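Side-chain contacts in L544 (Acanthamoeba polyphaga mimivirus, PDB 4AMQ), which probably transfers nucleotides as a metal-dependent nucleotidyl transferase of the virion, with a suggested link to transcription-coupled DNA repair: residues E31-K35 with N36-P40; K54-R58 with R59-Y63. One frame throughout, in Å; residues are numbered along the deposited sequence.

Contact 1: E31-K35 with N36-P40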
ATOM      1  N   GLU A  31     -17.775   9.029   4.906  1.00 37.18           N
ATOM      2  CA  GLU A  31     -16.764  10.084   4.990  1.00 35.93           C
ATOM      3  C   GLU A  31     -16.853  10.827   6.320  1.00 40.07           C
ATOM      4  O   GLU A  31     -15.840  11.074   6.975  1.00 36.93           O
ATOM      5  CB  GLU A  31     -16.904  11.076   3.828  1.00 41.36           C
ATOM      6  CG  GLU A  31     -15.804  12.139   3.793  1.00 45.23           C
ATOM      7  CD  GLU A  31     -16.011  13.191   2.712  1.00 51.03           C
ATOM      8  OE1 GLU A  31     -16.599  12.871   1.659  1.00 52.82           O
ATOM      9  OE2 GLU A  31     -15.586  14.347   2.921  1.00 59.30           O
ATOM     10  N   ARG A  32     -18.072  11.178   6.714  1.00 41.28           N
ATOM     11  CA  ARG A  32     -18.292  11.885   7.970  1.00 43.31           C
ATOM     12  C   ARG A  32     -17.854  11.019   9.150  1.00 40.06           C
ATOM     13  O   ARG A  32     -17.224  11.506  10.087  1.00 40.27           O
ATOM     14  CB  ARG A  32     -19.764  12.284   8.116  1.00 41.83           C
ATOM     15  CG  ARG A  32     -20.019  13.421   9.100  1.00 43.85           C
ATOM     16  CD  ARG A  32     -19.985  14.784   8.412  1.00 59.06           C
ATOM     17  NE  ARG A  32     -18.631  15.223   8.078  1.00 60.81           N
ATOM     18  CZ  ARG A  32     -17.909  16.052   8.827  1.00 64.76           C
ATOM     19  NH1 ARG A  32     -18.410  16.533   9.958  1.00 62.67           N
ATOM     20  NH2 ARG A  32     -16.687  16.400   8.446  1.00 69.28           N
ATOM     21  N   TYR A  33     -18.190   9.733   9.097  1.00 38.89           N
ATOM     22  CA  TYR A  33     -17.763   8.800  10.134  1.00 41.68           C
ATOM     23  C   TYR A  33     -16.242   8.765  10.231  1.00 41.07           C
ATOM     24  O   TYR A  33     -15.682   8.793  11.326  1.00 40.19           O
ATOM     25  CB  TYR A  33     -18.304   7.396   9.864  1.00 40.53           C
ATOM     26  CG  TYR A  33     -17.783   6.353  10.829  1.00 42.76           C
ATOM     27  CD1 TYR A  33     -18.320   6.230  12.104  1.00 44.62           C
ATOM     28  CD2 TYR A  33     -16.757   5.490  10.464  1.00 42.05           C
ATOM     29  CE1 TYR A  33     -17.848   5.277  12.991  1.00 44.95           C
ATOM     30  CE2 TYR A  33     -16.277   4.537  11.342  1.00 40.96           C
ATOM     31  CZ  TYR A  33     -16.826   4.434  12.604  1.00 46.73           C
ATOM     32  OH  TYR A  33     -16.351   3.483  13.482  1.00 42.02           O
ATOM     33  N   ILE A  34     -15.582   8.709   9.077  1.00 36.26           N
ATOM     34  CA  ILE A  34     -14.125   8.702   9.023  1.00 36.45           C
ATOM     35  C   ILE A  34     -13.545   9.985   9.611  1.00 38.79           C
ATOM     36  O   ILE A  34     -12.674   9.940  10.482  1.00 38.51           O
ATOM     37  CB  ILE A  34     -13.613   8.499   7.579  1.00 33.77           C
ATOM     38  CG1 ILE A  34     -13.916   7.073   7.107  1.00 41.60           C
ATOM     39  CG2 ILE A  34     -12.121   8.778   7.493  1.00 35.40           C
ATOM     40  CD1 ILE A  34     -13.505   6.790   5.678  1.00 37.63           C
ATOM     41  N   LYS A  35     -14.040  11.126   9.145  1.00 36.39           N
ATOM     42  CA  LYS A  35     -13.555  12.421   9.613  1.00 38.52           C
ATOM     43  C   LYS A  35     -13.892  12.698  11.078  1.00 41.09           C
ATOM     44  O   LYS A  35     -13.106  13.314  11.793  1.00 41.74           O
ATOM     45  CB  LYS A  35     -14.105  13.545   8.736  1.00 41.85           C
ATOM     46  CG  LYS A  35     -13.592  13.531   7.310  1.00 41.08           C
ATOM     47  CD  LYS A  35     -14.320  14.567   6.479  1.00 49.51           C
ATOM     48  CE  LYS A  35     -13.447  15.097   5.359  1.00 52.33           C
ATOM     49  NZ  LYS A  35     -14.166  16.116   4.547  1.00 57.55           N
ATOM     50  N   ASN A  36     -15.059  12.244  11.524  1.00 41.22           N
ATOM     51  CA  ASN A  36     -15.503  12.523  12.889  1.00 42.00           C
ATOM     52  C   ASN A  36     -15.037  11.513  13.934  1.00 43.96           C
ATOM     53  O   ASN A  36     -14.685  11.887  15.051  1.00 46.59           O
ATOM     54  CB  ASN A  36     -17.026  12.652  12.950  1.00 45.49           C
ATOM     55  CG  ASN A  36     -17.534  13.897  12.255  1.00 50.14           C
ATOM     56  OD1 ASN A  36     -16.775  14.832  11.992  1.00 49.55           O
ATOM     57  ND2 ASN A  36     -18.828  13.919  11.957  1.00 57.01           N
ATOM     58  N   LYS A  37     -15.040  10.235  13.573  1.00 40.82           N
ATOM     59  CA  LYS A  37     -14.784   9.180  14.548  1.00 43.46           C
ATOM     60  C   LYS A  37     -13.386   8.572  14.452  1.00 43.04           C
ATOM     61  O   LYS A  37     -12.830   8.129  15.455  1.00 43.46           O
ATOM     62  CB  LYS A  37     -15.846   8.082  14.428  1.00 49.04           C
ATOM     63  CG  LYS A  37     -17.273   8.600  14.527  1.00 47.14           C
ATOM     64  CD  LYS A  37     -17.454   9.441  15.779  1.00 47.47           C
ATOM     65  CE  LYS A  37     -18.853  10.028  15.860  1.00 54.33           C
ATOM     66  NZ  LYS A  37     -18.996  10.916  17.046  1.00 55.34           N
ATOM     67  N   ILE A  38     -12.820   8.548  13.249  1.00 42.01           N
ATOM     68  CA  ILE A  38     -11.518   7.920  13.047  1.00 36.05           C
ATOM     69  C   ILE A  38     -10.358   8.913  13.115  1.00 30.76           C
ATOM     70  O   ILE A  38      -9.491   8.798  13.980  1.00 32.46           O
ATOM     71  CB  ILE A  38     -11.455   7.145  11.716  1.00 35.66           C
ATOM     72  CG1 ILE A  38     -12.579   6.111  11.650  1.00 35.04           C
ATOM     73  CG2 ILE A  38     -10.105   6.462  11.566  1.00 31.84           C
ATOM     74  CD1 ILE A  38     -12.555   5.130  12.795  1.00 35.43           C
ATOM     75  N   LEU A  39     -10.353   9.888  12.210  1.00 32.18           N
ATOM     76  CA  LEU A  39      -9.235  10.827  12.094  1.00 32.31           C
ATOM     77  C   LEU A  39      -8.834  11.540  13.395  1.00 37.19           C
ATOM     78  O   LEU A  39      -7.645  11.680  13.680  1.00 38.03           O
ATOM     79  CB  LEU A  39      -9.495  11.851  10.982  1.00 39.02           C
ATOM     80  CG  LEU A  39      -9.623  11.288   9.564  1.00 32.98           C
ATOM     81  CD1 LEU A  39      -9.593  12.411   8.547  1.00 38.79           C
ATOM     82  CD2 LEU A  39      -8.517  10.285   9.282  1.00 31.78           C
ATOM     83  N   PRO A  40      -9.819  11.999  14.186  1.00 37.42           N
ATOM     84  CA  PRO A  40      -9.447  12.693  15.423  1.00 35.43           C
ATOM     85  C   PRO A  40      -8.656  11.784  16.356  1.00 39.30           C
ATOM     86  O   PRO A  40      -7.986  12.253  17.273  1.00 38.68           O
ATOM     87  CB  PRO A  40     -10.801  13.038  16.051  1.00 36.34           C
ATOM     88  CG  PRO A  40     -11.752  13.068  14.903  1.00 41.32           C
ATOM     89  CD  PRO A  40     -11.277  11.987  13.981  1.00 36.99           C
TER
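Tyr-33 packs against Lys-37 and Ile-38 in a local, one-turn contact inside helix 28-42 of the nucleotidyltransferase domain, where the helix widens and bends. Lys-37 N bonds to Tyr-33 O in the ordinary i+4 way, but Leu-39 N reaches back five residues to Ile-34 O (2.9 Å, 173° at the hydrogen), the signature of a pi-type turn. Ile-34 O also accepts from Ile-38 N at 3.1 Å, that donor standing above the carbonyl plane, so two amides grip one oxygen. At Pro-40 the missing N-H breaks the bonding to the turn before, and the helix kinks there; the axes of the two short segments differ by 35°.

The tyrosine ring, its CG anti to the backbone N (chi1 174°), leans along the helix toward the later turn. Lys-37 CB sits over one ring face, 4.1 Å from the centroid and toward the rim, in a CH-pi contact; Ile-38 CG1 meets Tyr-33 CE2 obliquely at 4.0 Å. The amide of Asn-36 stands nearly perpendicular to the guanidinium of Arg-32, with OD1 over one face of it.

Tyr-33 OH is hydrogen-bonded to Gln-98. Ile-34 and Ile-38 face Phe-212 of strand 209-217, while Lys-35 and Leu-39 rest on Tyr-51 of strand 51-54.

Contact 2: K54-R58 with R59-Y63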
ATOM      1  N   LYS A  54      -5.443  13.195   0.557  1.00 36.74           N
ATOM      2  CA  LYS A  54      -4.846  13.051  -0.763  1.00 39.49           C
ATOM      3  C   LYS A  54      -5.341  11.788  -1.457  1.00 42.73           C
ATOM      4  O   LYS A  54      -6.110  11.013  -0.886  1.00 37.07           O
ATOM      5  CB  LYS A  54      -3.321  13.008  -0.653  1.00 41.72           C
ATOM      6  CG  LYS A  54      -2.705  14.210   0.048  1.00 45.92           C
ATOM      7  CD  LYS A  54      -2.918  15.495  -0.740  1.00 45.11           C
ATOM      8  CE  LYS A  54      -2.282  16.686  -0.033  1.00 48.19           C
ATOM      9  NZ  LYS A  54      -2.608  17.982  -0.694  1.00 51.36           N
ATOM     10  N   GLY A  55      -4.903  11.598  -2.699  1.00 38.23           N
ATOM     11  CA  GLY A  55      -5.106  10.348  -3.407  1.00 39.65           C
ATOM     12  C   GLY A  55      -6.540   9.994  -3.738  1.00 37.10           C
ATOM     13  O   GLY A  55      -7.370  10.866  -3.985  1.00 33.39           O
ATOM     14  N   SER A  56      -6.825   8.696  -3.733  1.00 33.47           N
ATOM     15  CA  SER A  56      -8.105   8.176  -4.194  1.00 36.01           C
ATOM     16  C   SER A  56      -9.288   8.575  -3.316  1.00 34.16           C
ATOM     17  O   SER A  56     -10.399   8.742  -3.811  1.00 32.29           O
ATOM     18  CB  SER A  56      -8.045   6.649  -4.334  1.00 35.20           C
ATOM     19  OG  SER A  56      -7.872   6.023  -3.076  1.00 33.89           O
ATOM     20  N   PHE A  57      -9.054   8.719  -2.016  1.00 35.62           N
ATOM     21  CA  PHE A  57     -10.127   9.108  -1.107  1.00 37.24           C
ATOM     22  C   PHE A  57     -10.551  10.563  -1.330  1.00 36.44           C
ATOM     23  O   PHE A  57     -11.731  10.897  -1.226  1.00 34.28           O
ATOM     24  CB  PHE A  57      -9.724   8.883   0.348  1.00 32.65           C
ATOM     25  CG  PHE A  57     -10.855   9.062   1.323  1.00 36.45           C
ATOM     26  CD1 PHE A  57     -11.965   8.235   1.272  1.00 38.38           C
ATOM     27  CD2 PHE A  57     -10.804  10.048   2.294  1.00 37.71           C
ATOM     28  CE1 PHE A  57     -13.008   8.393   2.166  1.00 38.22           C
ATOM     29  CE2 PHE A  57     -11.845  10.209   3.193  1.00 37.92           C
ATOM     30  CZ  PHE A  57     -12.946   9.380   3.129  1.00 35.80           C
ATOM     31  N   ARG A  58      -9.584  11.425  -1.633  1.00 38.01           N
ATOM     32  CA  ARG A  58      -9.888  12.811  -1.976  1.00 38.94           C
ATOM     33  C   ARG A  58     -10.785  12.865  -3.212  1.00 37.09           C
ATOM     34  O   ARG A  58     -11.651  13.732  -3.323  1.00 44.72           O
ATOM     35  CB  ARG A  58      -8.602  13.611  -2.209  1.00 40.37           C
ATOM     36  CG  ARG A  58      -8.820  14.989  -2.834  1.00 45.79           C
ATOM     37  CD  ARG A  58      -7.501  15.718  -3.052  1.00 47.31           C
ATOM     38  NE  ARG A  58      -6.494  14.849  -3.659  1.00 54.27           N
ATOM     39  CZ  ARG A  58      -5.244  15.221  -3.923  1.00 57.85           C
ATOM     40  NH1 ARG A  58      -4.841  16.453  -3.640  1.00 63.24           N
ATOM     41  NH2 ARG A  58      -4.394  14.361  -4.475  1.00 54.19           N
ATOM     42  N   ARG A  59     -10.576  11.928  -4.132  1.00 38.18           N
ATOM     43  CA  ARG A  59     -11.397  11.825  -5.335  1.00 35.28           C
ATOM     44  C   ARG A  59     -12.693  11.073  -5.064  1.00 38.91           C
ATOM     45  O   ARG A  59     -13.551  10.958  -5.942  1.00 33.64           O
ATOM     46  CB  ARG A  59     -10.626  11.138  -6.464  1.00 36.20           C
ATOM     47  CG  ARG A  59      -9.500  11.974  -7.053  1.00 36.83           C
ATOM     48  CD  ARG A  59      -8.815  11.244  -8.202  1.00 41.59           C
ATOM     49  NE  ARG A  59      -7.973  10.145  -7.739  1.00 41.29           N
ATOM     50  CZ  ARG A  59      -8.124   8.873  -8.097  1.00 38.47           C
ATOM     51  NH1 ARG A  59      -9.090   8.521  -8.934  1.00 37.66           N
ATOM     52  NH2 ARG A  59      -7.299   7.951  -7.622  1.00 38.49           N
ATOM     53  N   ARG A  60     -12.822  10.552  -3.847  1.00 36.31           N
ATOM     54  CA  ARG A  60     -14.029   9.846  -3.429  1.00 37.83           C
ATOM     55  C   ARG A  60     -14.413   8.723  -4.387  1.00 37.08           C
ATOM     56  O   ARG A  60     -15.577   8.597  -4.763  1.00 40.99           O
ATOM     57  CB  ARG A  60     -15.196  10.827  -3.290  1.00 42.32           C
ATOM     58  CG  ARG A  60     -14.969  11.933  -2.267  1.00 44.12           C
ATOM     59  CD  ARG A  60     -16.149  12.891  -2.232  1.00 49.18           C
ATOM     60  NE  ARG A  60     -16.183  13.681  -1.005  1.00 54.69           N
ATOM     61  CZ  ARG A  60     -15.642  14.889  -0.875  1.00 56.11           C
ATOM     62  NH1 ARG A  60     -15.020  15.455  -1.900  1.00 54.96           N
ATOM     63  NH2 ARG A  60     -15.726  15.531   0.282  1.00 54.28           N
ATOM     64  N   ILE A  61     -13.438   7.912  -4.786  1.00 32.94           N
ATOM     65  CA  ILE A  61     -13.712   6.778  -5.664  1.00 34.09           C
ATOM     66  C   ILE A  61     -14.718   5.834  -5.012  1.00 32.94           C
ATOM     67  O   ILE A  61     -14.690   5.635  -3.799  1.00 35.42           O
ATOM     68  CB  ILE A  61     -12.431   5.996  -6.017  1.00 35.15           C
ATOM     69  CG1 ILE A  61     -11.789   5.417  -4.753  1.00 30.85           C
ATOM     70  CG2 ILE A  61     -11.448   6.888  -6.767  1.00 33.54           C
ATOM     71  CD1 ILE A  61     -10.649   4.467  -5.032  1.00 28.61           C
ATOM     72  N   PRO A  62     -15.615   5.250  -5.821  1.00 31.68           N
ATOM     73  CA  PRO A  62     -16.707   4.424  -5.294  1.00 31.68           C
ATOM     74  C   PRO A  62     -16.215   3.206  -4.510  1.00 35.39           C
ATOM     75  O   PRO A  62     -16.781   2.889  -3.467  1.00 33.84           O
ATOM     76  CB  PRO A  62     -17.463   3.987  -6.555  1.00 30.52           C
ATOM     77  CG  PRO A  62     -16.489   4.151  -7.670  1.00 34.06           C
ATOM     78  CD  PRO A  62     -15.639   5.325  -7.291  1.00 32.99           C
ATOM     79  N   TYR A  63     -15.176   2.540  -5.003  1.00 31.16           N
ATOM     80  CA  TYR A  63     -14.658   1.358  -4.324  1.00 28.67           C
ATOM     81  C   TYR A  63     -13.450   1.694  -3.464  1.00 30.32           C
ATOM     82  O   TYR A  63     -12.309   1.472  -3.867  1.00 30.25           O
ATOM     83  CB  TYR A  63     -14.305   0.268  -5.334  1.00 30.83           C
ATOM     84  CG  TYR A  63     -15.502  -0.290  -6.070  1.00 34.60           C
ATOM     85  CD1 TYR A  63     -16.283  -1.291  -5.506  1.00 31.95           C
ATOM     86  CD2 TYR A  63     -15.850   0.184  -7.330  1.00 33.03           C
ATOM     87  CE1 TYR A  63     -17.377  -1.807  -6.178  1.00 39.22           C
ATOM     88  CE2 TYR A  63     -16.940  -0.325  -8.009  1.00 32.77           C
ATOM     89  CZ  TYR A  63     -17.701  -1.319  -7.429  1.00 39.30           C
ATOM     90  OH  TYR A  63     -18.788  -1.827  -8.102  1.00 37.59           O
TER
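Ser-56 and Arg-59 meet where the short, weakly bonded helix 55-58 ends, and Ile-61 closes over the same serine from the following loop. Arg-59 folds back along the turn: its guanidinium lies obliquely against the backbone of the helix start, with NH2 3.5 Å from Ser-56 CA and 3.6 Å from Ser-56 CB. A bend at chi3 (-73°) brings the group there, and its NH1 forms salt bridges with Glu-266 and Glu-270.

On Ser-56 the methyl end of Ile-61 presses against CB, CD1 standing 3.5 Å away, tighter than usual for two carbons. The isoleucine CG1 lies between its backbone N and carbonyl carbon (chi1 62°), which directs CD1 back to the serine. The backbone fixes this approach through a Schellman motif: Arg-60 takes positive phi, Ile-61 N bonds to Ser-56 O at 3.3 Å in a nearly straight line (173°), and Arg-60 N makes a weak, bent bond to Phe-57 O.

Ser-56 touches Asp-66, a manganese ligand, and the nearest atom of its side chain lies about 4 Å from a bound manganese ion. The turn links strand 51-54 to strand 66-72 beside the metal site, with Phe-57 against helix 28-42 and Ile-61 against helices 259-272 and 274-292.

From the N terminus the chain first runs through contact 1, then through strand 51-54 into contact 2; the two follow in series, neither nested nor crossed, each confined to one continuous run of residues. Contact 1 closes turns within helix 28-42, and contact 2 ends helix 55-58 and starts the loop to strand 66-72. With centres about 15 Å apart, they nevertheless touch: Glu-31 OE1 forms a 2.8 Å salt bridge with Arg-60 NE, and Ile-34 CD1 packs on Phe-57 CZ at 3.7 Å. The long helix is thereby tied directly to the turn beside the manganese-bearing strand 66-72, as well as through the chain between them.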